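Side-chain contacts in possible glutathione S-transferase (Rhodopseudomonas palustris, PDB 3M8N), which probably transfers glutathione onto electrophilic substrates, the reaction that defines glutathione transferases: residues 102-107 with 137-142; 110-115 with 166-171; 127-132 with 174-179; 91-96 with 157-162. One frame throughout, in Å; residues are numbered along the deposited sequence.

Overall arrangement
All four contacts lie in the helical C-terminal domain of the glutathione transferase fold, and contacts 1, 2 and 4 share helix 87-117. Contacts 1, 2 and 3 cluster: the centre of contact 1 is about 11 Å from those of contacts 2 and 3, which are about 9 Å apart. L104 of contact 1 packs on T169 of contact 2, and L115 of contact 2 on D176 of contact 3. Contact 4 is farthest from contact 3, centres about 25 Å apart, but its W96 meets V142 of contact 1, centres about 16 Å apart. Contacts 1 and 4 also touch the second subunit, whereas contact 2 leads to the thioredoxin-like domain through Y112 and R11.

Contact 1 of 4, residues 102-107 with 137-142; sequences HALEPN and YAALQV
L104 and A103 both rest on the methyl of A139, where helix 87-117 packs against helix 129-146 in the all-helical C-terminal domain of the glutathione transferase fold. L104 makes the longer reach. Its CB is still 5.6 Å from A139 CB and points alongside helix 129-146 rather than at it. At CG the gap narrows only a little, and the branches then part. CD1 turns to the alanine and stops 3.7 Å from A139 CB, while CD2 heads away from A139 and packs on T169 of helix 160-169, where L165 also touches the side chain. With chi1 at -103°, off the usual staggered positions, the isobutyl group is swung so that one methyl serves each neighbouring helix. M143, a turn beyond A139, adds to the apolar surroundings of L104.

A103 needs no such reach: its CB points toward helix 129-146, 4.0 Å from A139 CB. With alanine on both sides the backbones come close, the CA atoms of A103 and A139 lying 6.0 Å apart. F99, one turn earlier on helix 87-117, covers A139 too. Just past the contact helix 87-117 is kinked. P106 has no N-H to give to the preceding turn, and N107 N bonds instead to L104 O at 3.2 Å.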
# COMPACT_ATOMS: atom_id res chain seq x y z
N HIS A 102 1.39 2.39 -4.66
CA HIS A 102 1.87 3.66 -5.23
C HIS A 102 2.27 3.66 -6.72
O HIS A 102 2.26 4.69 -7.31
CB HIS A 102 3.01 4.26 -4.40
CG HIS A 102 4.31 3.53 -4.56
ND1 HIS A 102 5.23 3.87 -5.52
CD2 HIS A 102 4.85 2.51 -3.86
CE1 HIS A 102 6.27 3.06 -5.43
NE2 HIS A 102 6.06 2.21 -4.44
N ALA A 103 2.56 2.50 -7.30
CA ALA A 103 2.96 2.38 -8.71
C ALA A 103 1.94 1.85 -9.69
O ALA A 103 1.89 2.33 -10.77
CB ALA A 103 4.27 1.63 -8.84
N LEU A 104 1.09 0.89 -9.33
CA LEU A 104 0.03 0.37 -10.25
C LEU A 104 -1.34 1.01 -10.17
O LEU A 104 -1.90 1.40 -11.21
CB LEU A 104 -0.20 -1.15 -10.11
CG LEU A 104 0.39 -2.05 -11.17
CD1 LEU A 104 1.88 -1.85 -11.23
CD2 LEU A 104 0.09 -3.43 -10.82
N GLU A 105 -1.90 1.05 -8.95
CA GLU A 105 -3.16 1.68 -8.69
C GLU A 105 -3.24 3.07 -9.30
O GLU A 105 -4.12 3.30 -10.08
CB GLU A 105 -3.39 1.76 -7.19
CG GLU A 105 -4.49 2.78 -6.73
CD GLU A 105 -5.80 2.10 -6.36
OE1 GLU A 105 -5.73 0.96 -5.88
OE2 GLU A 105 -6.89 2.68 -6.53
N PRO A 106 -2.31 3.97 -8.96
CA PRO A 106 -2.42 5.34 -9.45
C PRO A 106 -2.22 5.56 -10.97
O PRO A 106 -2.53 6.62 -11.47
CB PRO A 106 -1.31 6.06 -8.70
CG PRO A 106 -0.95 5.14 -7.61
CD PRO A 106 -1.08 3.83 -8.17
N ASN A 107 -1.74 4.56 -11.68
CA ASN A 107 -1.42 4.71 -13.05
C ASN A 107 -2.17 3.74 -13.90
O ASN A 107 -2.98 4.14 -14.73
CB ASN A 107 0.07 4.51 -13.20
CG ASN A 107 0.87 5.56 -12.49
OD1 ASN A 107 1.69 5.26 -11.64
ND2 ASN A 107 0.63 6.80 -12.83
N TYR A 137 4.42 1.96 -17.28
CA TYR A 137 5.39 1.17 -17.99
C TYR A 137 6.64 1.05 -17.16
O TYR A 137 7.31 0.04 -17.22
CB TYR A 137 5.72 1.81 -19.34
CG TYR A 137 4.79 1.44 -20.48
CD1 TYR A 137 4.62 0.13 -20.87
CD2 TYR A 137 4.10 2.43 -21.17
CE1 TYR A 137 3.76 -0.21 -21.92
CE2 TYR A 137 3.24 2.11 -22.24
CZ TYR A 137 3.08 0.79 -22.61
OH TYR A 137 2.23 0.46 -23.63
N ALA A 138 6.98 2.08 -16.40
CA ALA A 138 8.11 1.96 -15.53
C ALA A 138 7.85 0.89 -14.46
O ALA A 138 8.76 0.20 -14.07
CB ALA A 138 8.40 3.27 -14.91
N ALA A 139 6.60 0.77 -13.99
CA ALA A 139 6.20 -0.26 -13.01
C ALA A 139 6.27 -1.68 -13.61
O ALA A 139 6.89 -2.59 -13.04
CB ALA A 139 4.81 0.04 -12.43
N LEU A 140 5.64 -1.85 -14.78
CA LEU A 140 5.69 -3.10 -15.51
C LEU A 140 7.09 -3.54 -15.78
O LEU A 140 7.37 -4.71 -15.84
CB LEU A 140 4.98 -2.96 -16.78
CG LEU A 140 3.51 -2.81 -16.62
CD1 LEU A 140 2.98 -2.22 -17.89
CD2 LEU A 140 2.90 -4.14 -16.40
N GLN A 141 8.00 -2.60 -15.86
CA GLN A 141 9.39 -2.92 -16.09
C GLN A 141 10.07 -3.39 -14.85
O GLN A 141 10.91 -4.27 -14.92
CB GLN A 141 10.15 -1.68 -16.61
CG GLN A 141 11.41 -2.01 -17.35
CD GLN A 141 11.10 -2.80 -18.60
OE1 GLN A 141 10.32 -2.33 -19.45
NE2 GLN A 141 11.64 -4.04 -18.69
N VAL A 142 9.73 -2.78 -13.72
CA VAL A 142 10.20 -3.26 -12.44
C VAL A 142 9.69 -4.70 -12.29
O VAL A 142 10.40 -5.56 -11.83
CB VAL A 142 9.71 -2.38 -11.23
CG1 VAL A 142 10.16 -2.99 -9.91
CG2 VAL A 142 10.25 -0.98 -11.32

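Contact 2 of 4, residues 110-115 with 166-171; sequences SAYFWL and YGYTHV
Y112 lies between Y168 and V171, joining helix 87-117 to segment 166-171, the last part of helix 160-169 and the residues that follow, inside the helical domain of the glutathione transferase fold. At the start of segment 110-115, S110 turns from this interface, and its OG bonds back to P106 O one turn earlier.

Y112 carries the whole contact. Its CG is anti to the backbone N (chi1 172°), which directs the ring toward segment 166-171, with V171 on its CD1 side and Y168 on its CD2 side. On the CD1 side of the ring, CD1 meets V171 CG2 at 3.6 Å, and CE1, farther along that side, has V171 CG1 at 4.0 Å; the valine thus follows the ring with both methyls, approaching obliquely. Across the ring CD2 is 4.1 Å from Y168 CE1. The two tyrosine side chains cross at about a right angle, and CD2 arrives at the rim of the Y168 ring, near its plane. Y168 also packs on E105 and I108, so its ring rests on helix 87-117 at more than one turn.

Cutting the Y112 side chain back to an alanine is likely to leave V171 and Y168 without the ring they pack on, and R11 O without its hydroxyl partner. That partner is Y112 OH, which hydrogen-bonds to R11 O beyond the rings and ties the helical domain to the loop after strand 4-8 in the thioredoxin-like domain.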
# COMPACT_ATOMS: atom_id res chain seq x y z
N SER A 110 -5.91 4.04 -12.58
CA SER A 110 -6.61 5.22 -13.10
C SER A 110 -6.90 5.10 -14.59
O SER A 110 -7.98 5.41 -15.03
CB SER A 110 -5.85 6.53 -12.83
OG SER A 110 -5.13 6.62 -11.60
N ALA A 111 -5.91 4.63 -15.36
CA ALA A 111 -6.09 4.28 -16.77
C ALA A 111 -7.29 3.37 -16.98
O ALA A 111 -8.20 3.69 -17.73
CB ALA A 111 -4.76 3.62 -17.34
N TYR A 112 -7.33 2.26 -16.24
CA TYR A 112 -8.48 1.35 -16.25
C TYR A 112 -9.79 2.05 -15.89
O TYR A 112 -10.84 1.84 -16.50
CB TYR A 112 -8.24 0.15 -15.29
CG TYR A 112 -9.47 -0.72 -15.13
CD1 TYR A 112 -9.84 -1.62 -16.12
CD2 TYR A 112 -10.28 -0.60 -14.00
CE1 TYR A 112 -10.97 -2.39 -16.00
CE2 TYR A 112 -11.42 -1.36 -13.86
CZ TYR A 112 -11.76 -2.25 -14.87
OH TYR A 112 -12.88 -2.99 -14.75
N PHE A 113 -9.75 2.85 -14.84
CA PHE A 113 -10.99 3.40 -14.35
C PHE A 113 -11.55 4.34 -15.40
O PHE A 113 -12.72 4.25 -15.76
CB PHE A 113 -10.77 4.15 -13.02
CG PHE A 113 -12.02 4.74 -12.48
CD1 PHE A 113 -12.94 3.94 -11.80
CD2 PHE A 113 -12.30 6.09 -12.66
CE1 PHE A 113 -14.13 4.49 -11.31
CE2 PHE A 113 -13.48 6.65 -12.17
CZ PHE A 113 -14.39 5.86 -11.49
N TRP A 114 -10.68 5.24 -15.86
CA TRP A 114 -11.08 6.35 -16.74
C TRP A 114 -11.29 5.91 -18.18
O TRP A 114 -12.29 6.25 -18.77
CB TRP A 114 -10.09 7.54 -16.63
CG TRP A 114 -10.23 8.21 -15.32
CD1 TRP A 114 -9.39 8.09 -14.24
CD2 TRP A 114 -11.30 9.05 -14.91
NE1 TRP A 114 -9.89 8.81 -13.19
CE2 TRP A 114 -11.05 9.41 -13.58
CE3 TRP A 114 -12.44 9.54 -15.55
CZ2 TRP A 114 -11.89 10.25 -12.87
CZ3 TRP A 114 -13.27 10.37 -14.86
CH2 TRP A 114 -13.00 10.72 -13.53
N LEU A 115 -10.36 5.09 -18.68
CA LEU A 115 -10.44 4.65 -20.06
C LEU A 115 -11.37 3.48 -20.29
O LEU A 115 -11.87 3.30 -21.38
CB LEU A 115 -9.05 4.35 -20.63
CG LEU A 115 -8.02 5.44 -20.48
CD1 LEU A 115 -6.72 5.03 -21.19
CD2 LEU A 115 -8.54 6.85 -20.94
N TYR A 166 -1.90 -8.82 -9.69
CA TYR A 166 -2.72 -9.29 -10.74
C TYR A 166 -3.92 -8.42 -11.04
O TYR A 166 -4.31 -8.34 -12.17
CB TYR A 166 -3.13 -10.78 -10.52
CG TYR A 166 -3.82 -11.36 -11.72
CD1 TYR A 166 -3.10 -11.99 -12.74
CD2 TYR A 166 -5.19 -11.22 -11.85
CE1 TYR A 166 -3.80 -12.51 -13.89
CE2 TYR A 166 -5.87 -11.72 -12.94
CZ TYR A 166 -5.16 -12.35 -13.95
OH TYR A 166 -5.94 -12.77 -15.00
N GLY A 167 -4.54 -7.83 -10.05
CA GLY A 167 -5.73 -7.01 -10.18
C GLY A 167 -5.80 -6.01 -11.32
O GLY A 167 -6.73 -6.07 -12.14
N TYR A 168 -4.84 -5.08 -11.36
CA TYR A 168 -4.72 -4.15 -12.47
C TYR A 168 -3.83 -4.69 -13.57
O TYR A 168 -4.13 -4.51 -14.71
CB TYR A 168 -4.30 -2.74 -11.99
CG TYR A 168 -5.35 -2.13 -11.16
CD1 TYR A 168 -6.62 -1.95 -11.67
CD2 TYR A 168 -5.12 -1.82 -9.85
CE1 TYR A 168 -7.65 -1.42 -10.90
CE2 TYR A 168 -6.17 -1.29 -9.04
CZ TYR A 168 -7.42 -1.09 -9.58
OH TYR A 168 -8.46 -0.58 -8.82
N THR A 169 -2.73 -5.37 -13.25
CA THR A 169 -1.85 -5.88 -14.30
C THR A 169 -2.65 -6.61 -15.38
O THR A 169 -2.36 -6.49 -16.57
CB THR A 169 -0.71 -6.75 -13.78
OG1 THR A 169 0.02 -6.06 -12.75
CG2 THR A 169 0.30 -7.04 -14.89
N HIS A 170 -3.70 -7.29 -15.00
CA HIS A 170 -4.32 -8.15 -15.94
C HIS A 170 -5.23 -7.41 -16.88
O HIS A 170 -5.62 -7.96 -17.92
CB HIS A 170 -5.07 -9.29 -15.26
CG HIS A 170 -6.49 -8.98 -14.93
ND1 HIS A 170 -6.85 -8.16 -13.88
CD2 HIS A 170 -7.64 -9.39 -15.49
CE1 HIS A 170 -8.16 -8.07 -13.83
NE2 HIS A 170 -8.67 -8.81 -14.79
N VAL A 171 -5.60 -6.20 -16.54
CA VAL A 171 -6.41 -5.43 -17.46
C VAL A 171 -5.62 -4.37 -18.23
O VAL A 171 -6.20 -3.64 -18.99
CB VAL A 171 -7.60 -4.72 -16.78
CG1 VAL A 171 -8.65 -5.66 -16.37
CG2 VAL A 171 -7.14 -3.89 -15.59

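Contact 3 of 4, residues 127-132 with 174-179; sequences HALEDW and QCDFDL
F177 and D176, in the loop between helices 160-169 and 183-193, touch the beginning of helix 129-146 in the helical domain of the glutathione transferase fold. Two approaches make up the first shell. F177 points the rim of its ring at the backbone: CZ is 3.6 Å from W132 O, which lies near the ring plane at its edge, and CE1 is 3.9 Å from the same oxygen. Ring hydrogens, slightly positive, thus face a carbonyl oxygen. Beside it L129 CD2 comes to 3.9 Å from D176 OD2, the two side chains crossing at about a right angle; this is contact of a methyl with a carboxylate oxygen and no polar bond.

The next shell explains these positions. D176 OD2 forms a salt bridge with R122, so the carboxylate that L129 touches is already engaged. With CG anti to the carbonyl carbon (chi1 -70°), the F177 ring reaches across toward helix 129-146, where Y137 meets it edge-to-face and L133 and L140 pack on it. Y137 OH also hydrogen-bonds to D178 N, fastening the loop just after the ring. D176 itself has a left-handed backbone (phi 95°), which helps turn the chain between C175 and F177. A disulfide between C175 and C116 is known for this protein but is not formed here, although the two side chains touch.

On helix 129-146 the W132 indole lies over its own preceding turn, with A128 CB 3.3 Å above one face, offset toward the rim.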
# COMPACT_ATOMS: atom_id res chain seq x y z
N HIS A 127 -5.02 15.06 -20.13
CA HIS A 127 -3.80 15.54 -19.51
C HIS A 127 -3.10 14.49 -18.63
O HIS A 127 -1.91 14.64 -18.33
CB HIS A 127 -4.07 16.79 -18.66
CG HIS A 127 -4.71 17.92 -19.42
ND1 HIS A 127 -4.14 18.51 -20.53
CD2 HIS A 127 -5.88 18.58 -19.20
CE1 HIS A 127 -4.94 19.46 -20.99
NE2 HIS A 127 -6.00 19.53 -20.20
N ALA A 128 -3.82 13.47 -18.18
CA ALA A 128 -3.24 12.57 -17.19
C ALA A 128 -2.61 11.40 -17.90
O ALA A 128 -1.58 10.89 -17.48
CB ALA A 128 -4.29 12.13 -16.26
N LEU A 129 -3.20 11.02 -19.01
CA LEU A 129 -2.81 9.87 -19.76
C LEU A 129 -1.33 9.56 -19.92
O LEU A 129 -0.90 8.46 -19.64
CB LEU A 129 -3.39 9.98 -21.13
CG LEU A 129 -4.25 8.77 -21.32
CD1 LEU A 129 -5.70 9.23 -21.13
CD2 LEU A 129 -3.97 8.24 -22.70
N GLU A 130 -0.54 10.48 -20.41
CA GLU A 130 0.80 10.03 -20.84
C GLU A 130 1.76 9.78 -19.64
O GLU A 130 2.79 9.08 -19.76
CB GLU A 130 1.35 10.89 -22.01
CG GLU A 130 2.83 11.31 -21.94
CD GLU A 130 2.99 12.73 -21.37
OE1 GLU A 130 2.65 13.69 -22.10
OE2 GLU A 130 3.46 12.89 -20.20
N ASP A 131 1.37 10.34 -18.49
CA ASP A 131 1.97 9.99 -17.21
C ASP A 131 1.57 8.61 -16.76
O ASP A 131 2.42 7.88 -16.29
CB ASP A 131 1.49 10.95 -16.16
CG ASP A 131 2.20 12.23 -16.23
OD1 ASP A 131 3.45 12.16 -16.40
OD2 ASP A 131 1.50 13.28 -16.12
N TRP A 132 0.28 8.29 -16.88
CA TRP A 132 -0.23 6.99 -16.50
C TRP A 132 0.55 5.96 -17.28
O TRP A 132 1.08 5.01 -16.70
CB TRP A 132 -1.72 6.87 -16.77
CG TRP A 132 -2.46 7.67 -15.84
CD1 TRP A 132 -2.01 8.18 -14.67
CD2 TRP A 132 -3.80 8.10 -15.97
NE1 TRP A 132 -3.00 8.90 -14.04
CE2 TRP A 132 -4.12 8.86 -14.83
CE3 TRP A 132 -4.80 7.90 -16.95
CZ2 TRP A 132 -5.38 9.44 -14.63
CZ3 TRP A 132 -6.09 8.48 -16.72
CH2 TRP A 132 -6.35 9.23 -15.57
N GLN A 174 -5.93 -3.84 -21.95
CA GLN A 174 -7.24 -3.38 -22.34
C GLN A 174 -7.33 -1.89 -22.15
O GLN A 174 -8.30 -1.28 -22.55
CB GLN A 174 -8.37 -4.07 -21.57
CG GLN A 174 -8.64 -5.46 -22.02
CD GLN A 174 -9.19 -6.32 -20.91
OE1 GLN A 174 -10.19 -5.94 -20.29
NE2 GLN A 174 -8.52 -7.46 -20.62
N CYS A 175 -6.32 -1.28 -21.57
CA CYS A 175 -6.48 0.11 -21.26
C CYS A 175 -5.31 0.95 -21.74
O CYS A 175 -4.92 1.89 -21.07
CB CYS A 175 -6.81 0.29 -19.75
SG CYS A 175 -5.46 0.01 -18.49
N ASP A 176 -4.77 0.59 -22.91
CA ASP A 176 -3.81 1.40 -23.66
C ASP A 176 -2.39 1.04 -23.37
O ASP A 176 -1.49 1.76 -23.77
CB ASP A 176 -3.96 2.89 -23.36
CG ASP A 176 -5.07 3.57 -24.17
OD1 ASP A 176 -5.97 2.92 -24.74
OD2 ASP A 176 -5.02 4.82 -24.23
N PHE A 177 -2.17 -0.05 -22.65
CA PHE A 177 -0.83 -0.54 -22.47
C PHE A 177 -0.64 -1.70 -23.46
O PHE A 177 -1.55 -2.43 -23.78
CB PHE A 177 -0.61 -1.00 -21.03
CG PHE A 177 -0.55 0.10 -20.03
CD1 PHE A 177 0.65 0.62 -19.62
CD2 PHE A 177 -1.68 0.58 -19.46
CE1 PHE A 177 0.69 1.64 -18.71
CE2 PHE A 177 -1.64 1.61 -18.53
CZ PHE A 177 -0.47 2.12 -18.16
N ASP A 178 0.58 -1.86 -23.92
CA ASP A 178 0.88 -2.89 -24.88
C ASP A 178 1.87 -3.74 -24.16
O ASP A 178 2.96 -3.29 -23.82
CB ASP A 178 1.43 -2.27 -26.20
CG ASP A 178 2.10 -3.29 -27.17
OD1 ASP A 178 1.90 -4.53 -27.07
OD2 ASP A 178 2.84 -2.80 -28.07
N LEU A 179 1.46 -4.98 -23.93
CA LEU A 179 2.23 -5.88 -23.09
C LEU A 179 3.16 -6.83 -23.85
O LEU A 179 3.81 -7.69 -23.24
CB LEU A 179 1.27 -6.60 -22.15
CG LEU A 179 1.12 -5.85 -20.81
CD1 LEU A 179 0.08 -4.74 -20.95
CD2 LEU A 179 0.73 -6.80 -19.67

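Contact 4 of 4, residues 91-96 with 157-162; sequences AEALQW and QLTIAD
A93 and A161 bring helix 87-117 against the start of helix 160-169 with their CA atoms 5.0 Å apart. A161 CB is wedged at the backbone of the opposing helix, 3.4 Å from A93 O, and W96 CB closes on the same methyl at 3.9 Å. The indole of W96 does not follow: its CG lies anti to the carbonyl carbon (chi1 -73°), and the ring runs off to H146, F153 and F99. A93 CB in turn faces the T159 hydroxyl, with OG1 at 4.0 Å.

That hydroxyl belongs to the N-capping box of helix 160-169, an S/T-x-x-D motif recurrent in glutathione transferases. T159 OG1 accepts a weak bond from A161 N at 3.3 Å, while T159 N gives a straighter one, 3.0 Å long with an N-H...O angle of 162°, to D162 OD2, which accepts with its anti lone pair. The other carboxylate oxygen, D162 OD1, is held by W188 NE1 and F153 N, so both oxygens are engaged.

The flanks are looser. Q157, partly exposed, stays away from helix 87-117 and bonds its NE2 to L158 O, from above the carbonyl plane. E92 and Q95 turn to the dimer partner, where E92 pairs with R64 of the second subunit and Q95 OE1 accepts from A67 N of that chain.

Across the interface itself no hydrogen bond forms: small side chains permit the close approach, so the start of helix 160-169 meets helix 87-117 through apolar contact while its capping bonds stay within its own segment.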
# COMPACT_ATOMS: atom_id res chain seq x y z
N ALA A 91 7.47 -9.91 4.62
CA ALA A 91 7.74 -8.49 4.43
C ALA A 91 7.91 -8.20 2.94
O ALA A 91 7.48 -7.17 2.46
CB ALA A 91 8.96 -8.08 5.22
N GLU A 92 8.49 -9.13 2.18
CA GLU A 92 8.56 -9.01 0.73
C GLU A 92 7.26 -9.07 0.04
O GLU A 92 7.09 -8.37 -0.89
CB GLU A 92 9.46 -10.08 0.10
CG GLU A 92 10.88 -10.04 0.55
CD GLU A 92 11.74 -11.12 -0.14
OE1 GLU A 92 11.19 -12.05 -0.84
OE2 GLU A 92 12.98 -11.01 0.02
N ALA A 93 6.33 -9.90 0.49
CA ALA A 93 4.96 -9.88 -0.02
C ALA A 93 4.34 -8.53 0.16
O ALA A 93 3.71 -8.06 -0.74
CB ALA A 93 4.08 -10.96 0.64
N LEU A 94 4.51 -7.91 1.34
CA LEU A 94 3.99 -6.58 1.64
C LEU A 94 4.69 -5.54 0.85
O LEU A 94 4.07 -4.62 0.40
CB LEU A 94 4.08 -6.26 3.17
CG LEU A 94 3.03 -6.94 4.05
CD1 LEU A 94 3.42 -6.94 5.49
CD2 LEU A 94 1.56 -6.48 3.85
N GLN A 95 6.01 -5.69 0.69
CA GLN A 95 6.80 -4.82 -0.19
C GLN A 95 6.16 -4.72 -1.55
O GLN A 95 5.85 -3.63 -1.99
CB GLN A 95 8.21 -5.32 -0.32
CG GLN A 95 9.00 -4.52 -1.26
CD GLN A 95 10.28 -5.18 -1.71
OE1 GLN A 95 11.21 -5.45 -0.95
NE2 GLN A 95 10.38 -5.36 -2.99
N TRP A 96 5.89 -5.85 -2.19
CA TRP A 96 5.26 -5.82 -3.48
C TRP A 96 3.84 -5.29 -3.45
O TRP A 96 3.40 -4.67 -4.39
CB TRP A 96 5.34 -7.19 -4.13
CG TRP A 96 6.73 -7.46 -4.59
CD1 TRP A 96 7.62 -8.30 -4.03
CD2 TRP A 96 7.38 -6.86 -5.70
NE1 TRP A 96 8.80 -8.26 -4.71
CE2 TRP A 96 8.68 -7.37 -5.74
CE3 TRP A 96 7.00 -5.92 -6.67
CZ2 TRP A 96 9.62 -6.97 -6.71
CZ3 TRP A 96 7.94 -5.52 -7.63
CH2 TRP A 96 9.22 -6.05 -7.65
N GLN A 157 6.56 -18.56 -4.35
CA GLN A 157 5.31 -19.28 -4.38
C GLN A 157 4.27 -18.25 -4.54
O GLN A 157 4.59 -17.07 -4.41
CB GLN A 157 5.05 -20.02 -3.07
CG GLN A 157 5.00 -19.06 -1.85
CD GLN A 157 4.31 -19.64 -0.62
OE1 GLN A 157 4.88 -20.49 0.04
NE2 GLN A 157 3.09 -19.13 -0.27
N LEU A 158 3.07 -18.69 -4.88
CA LEU A 158 1.89 -17.83 -4.95
C LEU A 158 1.54 -17.28 -3.54
O LEU A 158 1.38 -18.05 -2.58
CB LEU A 158 0.71 -18.56 -5.54
CG LEU A 158 -0.52 -17.71 -5.80
CD1 LEU A 158 -0.32 -16.96 -7.00
CD2 LEU A 158 -1.69 -18.53 -6.04
N THR A 159 1.46 -15.95 -3.44
CA THR A 159 1.14 -15.27 -2.20
C THR A 159 0.12 -14.19 -2.59
O THR A 159 -0.26 -14.07 -3.77
CB THR A 159 2.36 -14.67 -1.47
OG1 THR A 159 2.83 -13.53 -2.12
CG2 THR A 159 3.48 -15.60 -1.38
N ILE A 160 -0.36 -13.44 -1.59
CA ILE A 160 -1.26 -12.32 -1.83
C ILE A 160 -0.63 -11.18 -2.62
O ILE A 160 -1.34 -10.41 -3.22
CB ILE A 160 -1.94 -11.75 -0.49
CG1 ILE A 160 -0.91 -11.63 0.60
CG2 ILE A 160 -3.10 -12.57 -0.10
CD1 ILE A 160 -1.31 -10.65 1.69
N ALA A 161 0.68 -11.07 -2.62
CA ALA A 161 1.37 -10.11 -3.48
C ALA A 161 1.08 -10.30 -4.95
O ALA A 161 0.94 -9.32 -5.63
CB ALA A 161 2.85 -10.14 -3.30
N ASP A 162 1.01 -11.57 -5.42
CA ASP A 162 0.70 -11.92 -6.83
C ASP A 162 -0.72 -11.55 -7.15
O ASP A 162 -0.99 -10.95 -8.18
CB ASP A 162 0.90 -13.41 -7.06
CG ASP A 162 2.31 -13.83 -6.85
OD1 ASP A 162 3.17 -13.50 -7.66
OD2 ASP A 162 2.58 -14.48 -5.86